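Cystathionine beta-lyases/cystathionine gamma-synthases (Corynebacterium glutamicum, PDB 5X5H) probably catalyses the pyridoxal-phosphate-dependent joining of O-succinyl-L-homoserine and L-cysteine into L,L-cystathionine, with release of succinate, in methionine biosynthesis. Local coordinates at residues A269-S274 / A377-A382. Sequence-based numbering, arbitrary orientation.
Sequences AEFLDS and ADVEQA
Two near-parallel helices of the C-terminal part of this fold-type I PLP enzyme meet here through F271, L272, V379 and E380. The segment axes of 269-273 and 377-382 cross at -22° and come within 11.0 Å, and side chains from both helices fill the space between them. F271 makes the largest contribution. Its CG lies anti to the backbone N (chi1 174°), which carries the ring across to the other helix. V379 CG1 meets the ring edge near its plane, 4.0 Å from F271 CE2. E380 CB comes to the ring obliquely, 3.8 Å from F271 CZ. The extended E380 chain crosses the ring direction at about a right angle, and its carboxylate plane is turned 72° from the ring. Deeper in, L272 CD2 touches V379 CG1 at 3.7 Å, so one methyl serves both residues of the first helix. L272 also rests on I306 and V308 of strand 305-310, while L376 and L383 of helix 372-384 also touch F271. The contact is apolar and lies away from the cofactor. Within segment 269-274, F271 O accepts from both S274 N and S274 OG; the hydroxyl lies 2.7 Å from F271 O, in the carbonyl plane on a lone pair.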
ATOM      1  N   ALA A 269     -10.788 -29.103 -20.230  1.00 13.22           N
ATOM      2  CA  ALA A 269     -11.110 -30.452 -19.774  1.00 13.69           C
ATOM      3  C   ALA A 269     -11.553 -31.287 -21.013  1.00 15.07           C
ATOM      4  O   ALA A 269     -11.169 -32.457 -21.110  1.00 14.81           O
ATOM      5  CB  ALA A 269     -12.195 -30.416 -18.764  1.00 15.03           C
ATOM      6  N   GLU A 270     -12.391 -30.732 -21.857  1.00 13.00           N
ATOM      7  CA  GLU A 270     -12.887 -31.476 -23.057  1.00 15.27           C
ATOM      8  C   GLU A 270     -11.677 -31.753 -23.878  1.00 16.59           C
ATOM      9  O   GLU A 270     -11.505 -32.930 -24.388  1.00 15.70           O
ATOM     10  CB  GLU A 270     -13.895 -30.575 -23.808  1.00 18.71           C
ATOM     11  CG  GLU A 270     -14.364 -31.046 -25.169  1.00 28.19           C
ATOM     12  CD  GLU A 270     -15.356 -30.022 -25.757  1.00 31.19           C
ATOM     13  OE1 GLU A 270     -14.894 -28.958 -26.258  1.00 29.99           O
ATOM     14  OE2 GLU A 270     -16.591 -30.248 -25.605  1.00 30.92           O
ATOM     15  N   PHE A 271     -10.751 -30.845 -24.133  1.00 14.50           N
ATOM     16  CA  PHE A 271      -9.595 -31.121 -24.991  1.00 14.74           C
ATOM     17  C   PHE A 271      -8.739 -32.232 -24.345  1.00 16.29           C
ATOM     18  O   PHE A 271      -8.307 -33.187 -25.029  1.00 14.99           O
ATOM     19  CB  PHE A 271      -8.721 -29.866 -25.156  1.00 15.08           C
ATOM     20  CG  PHE A 271      -7.489 -30.121 -25.870  1.00 15.40           C
ATOM     21  CD1 PHE A 271      -7.551 -30.422 -27.219  1.00 19.67           C
ATOM     22  CD2 PHE A 271      -6.304 -30.021 -25.315  1.00 18.91           C
ATOM     23  CE1 PHE A 271      -6.369 -30.702 -27.926  1.00 22.51           C
ATOM     24  CE2 PHE A 271      -5.100 -30.314 -25.982  1.00 21.41           C
ATOM     25  CZ  PHE A 271      -5.150 -30.647 -27.323  1.00 20.90           C
ATOM     26  N   LEU A 272      -8.469 -32.223 -23.062  1.00 12.92           N
ATOM     27  CA  LEU A 272      -7.658 -33.219 -22.392  1.00 13.96           C
ATOM     28  C   LEU A 272      -8.300 -34.560 -22.513  1.00 14.62           C
ATOM     29  O   LEU A 272      -7.553 -35.563 -22.658  1.00 15.35           O
ATOM     30  CB  LEU A 272      -7.351 -32.866 -20.901  1.00 14.55           C
ATOM     31  CG  LEU A 272      -6.459 -31.683 -20.694  1.00 15.95           C
ATOM     32  CD1 LEU A 272      -6.708 -31.146 -19.266  1.00 18.90           C
ATOM     33  CD2 LEU A 272      -4.985 -32.018 -20.962  1.00 17.04           C
ATOM     34  N   ASP A 273      -9.605 -34.620 -22.457  1.00 14.78           N
ATOM     35  CA  ASP A 273     -10.363 -35.902 -22.495  1.00 15.99           C
ATOM     36  C   ASP A 273     -10.260 -36.535 -23.875  1.00 16.99           C
ATOM     37  O   ASP A 273     -10.566 -37.743 -23.968  1.00 18.28           O
ATOM     38  CB  ASP A 273     -11.798 -35.764 -22.070  1.00 18.20           C
ATOM     39  CG  ASP A 273     -12.207 -36.848 -21.074  1.00 18.07           C
ATOM     40  OD1 ASP A 273     -11.351 -37.576 -20.519  1.00 22.17           O
ATOM     41  OD2 ASP A 273     -13.387 -36.915 -20.774  1.00 21.51           O
ATOM     42  N   SER A 274      -9.739 -35.831 -24.853  1.00 15.24           N
ATOM     43  CA  SER A 274      -9.601 -36.412 -26.227  1.00 16.64           C
ATOM     44  C   SER A 274      -8.215 -36.901 -26.459  1.00 18.13           C
ATOM     45  O   SER A 274      -7.902 -37.421 -27.590  1.00 21.01           O
ATOM     46  CB  SER A 274      -9.938 -35.316 -27.235  1.00 18.35           C
ATOM     47  OG  SER A 274      -8.831 -34.360 -27.355  1.00 21.62           O
ATOM     48  N   ALA A 377      -3.526 -23.856 -26.977  1.00 14.60           N
ATOM     49  CA  ALA A 377      -2.269 -23.998 -27.704  1.00 15.98           C
ATOM     50  C   ALA A 377      -1.157 -24.417 -26.796  1.00 17.92           C
ATOM     51  O   ALA A 377      -0.249 -25.253 -27.100  1.00 17.03           O
ATOM     52  CB  ALA A 377      -1.938 -22.752 -28.482  1.00 16.22           C
ATOM     53  N   ASP A 378      -1.129 -23.849 -25.580  1.00 14.95           N
ATOM     54  CA  ASP A 378      -0.074 -24.182 -24.624  1.00 15.72           C
ATOM     55  C   ASP A 378      -0.192 -25.592 -24.117  1.00 16.20           C
ATOM     56  O   ASP A 378       0.850 -26.340 -24.044  1.00 16.38           O
ATOM     57  CB  ASP A 378      -0.076 -23.199 -23.432  1.00 15.48           C
ATOM     58  CG  ASP A 378       1.145 -23.269 -22.592  1.00 18.38           C
ATOM     59  OD1 ASP A 378       2.286 -23.421 -23.135  1.00 21.19           O
ATOM     60  OD2 ASP A 378       1.039 -23.085 -21.324  1.00 17.29           O
ATOM     61  N   VAL A 379      -1.388 -26.042 -23.775  1.00 13.82           N
ATOM     62  CA  VAL A 379      -1.623 -27.427 -23.379  1.00 14.56           C
ATOM     63  C   VAL A 379      -1.260 -28.369 -24.516  1.00 18.00           C
ATOM     64  O   VAL A 379      -0.617 -29.389 -24.230  1.00 17.90           O
ATOM     65  CB  VAL A 379      -3.086 -27.674 -22.885  1.00 16.38           C
ATOM     66  CG1 VAL A 379      -3.342 -29.138 -22.580  1.00 17.62           C
ATOM     67  CG2 VAL A 379      -3.368 -26.814 -21.654  1.00 15.81           C
ATOM     68  N   GLU A 380      -1.715 -28.103 -25.696  1.00 16.95           N
ATOM     69  CA  GLU A 380      -1.414 -28.979 -26.890  1.00 16.89           C
ATOM     70  C   GLU A 380       0.064 -29.082 -27.104  1.00 17.05           C
ATOM     71  O   GLU A 380       0.583 -30.286 -27.190  1.00 17.60           O
ATOM     72  CB  GLU A 380      -2.156 -28.509 -28.119  1.00 19.09           C
ATOM     73  CG  GLU A 380      -1.934 -29.367 -29.357  1.00 21.73           C
ATOM     74  CD  GLU A 380      -2.701 -28.843 -30.589  1.00 29.39           C
ATOM     75  OE1 GLU A 380      -2.907 -27.600 -30.707  1.00 43.58           O
ATOM     76  OE2 GLU A 380      -2.980 -29.644 -31.480  1.00 39.55           O
ATOM     77  N   GLN A 381       0.842 -28.029 -27.149  1.00 17.86           N
ATOM     78  CA  GLN A 381       2.281 -28.104 -27.349  1.00 17.25           C
ATOM     79  C   GLN A 381       2.982 -28.830 -26.220  1.00 21.59           C
ATOM     80  O   GLN A 381       3.922 -29.647 -26.429  1.00 23.08           O
ATOM     81  CB  GLN A 381       2.899 -26.757 -27.716  1.00 19.50           C
ATOM     82  CG  GLN A 381       2.943 -25.765 -26.514  1.00 17.67           C
ATOM     83  CD  GLN A 381       4.076 -25.965 -25.605  1.00 21.71           C
ATOM     84  OE1 GLN A 381       5.141 -26.469 -26.023  1.00 24.37           O
ATOM     85  NE2 GLN A 381       3.939 -25.581 -24.314  1.00 20.63           N
ATOM     86  N   ALA A 382       2.485 -28.685 -24.993  1.00 18.41           N
ATOM     87  CA  ALA A 382       3.106 -29.359 -23.884  1.00 17.98           C
ATOM     88  C   ALA A 382       2.866 -30.851 -23.960  1.00 17.52           C
ATOM     89  O   ALA A 382       3.807 -31.655 -23.717  1.00 19.53           O
ATOM     90  CB  ALA A 382       2.571 -28.825 -22.559  1.00 18.24           C
TER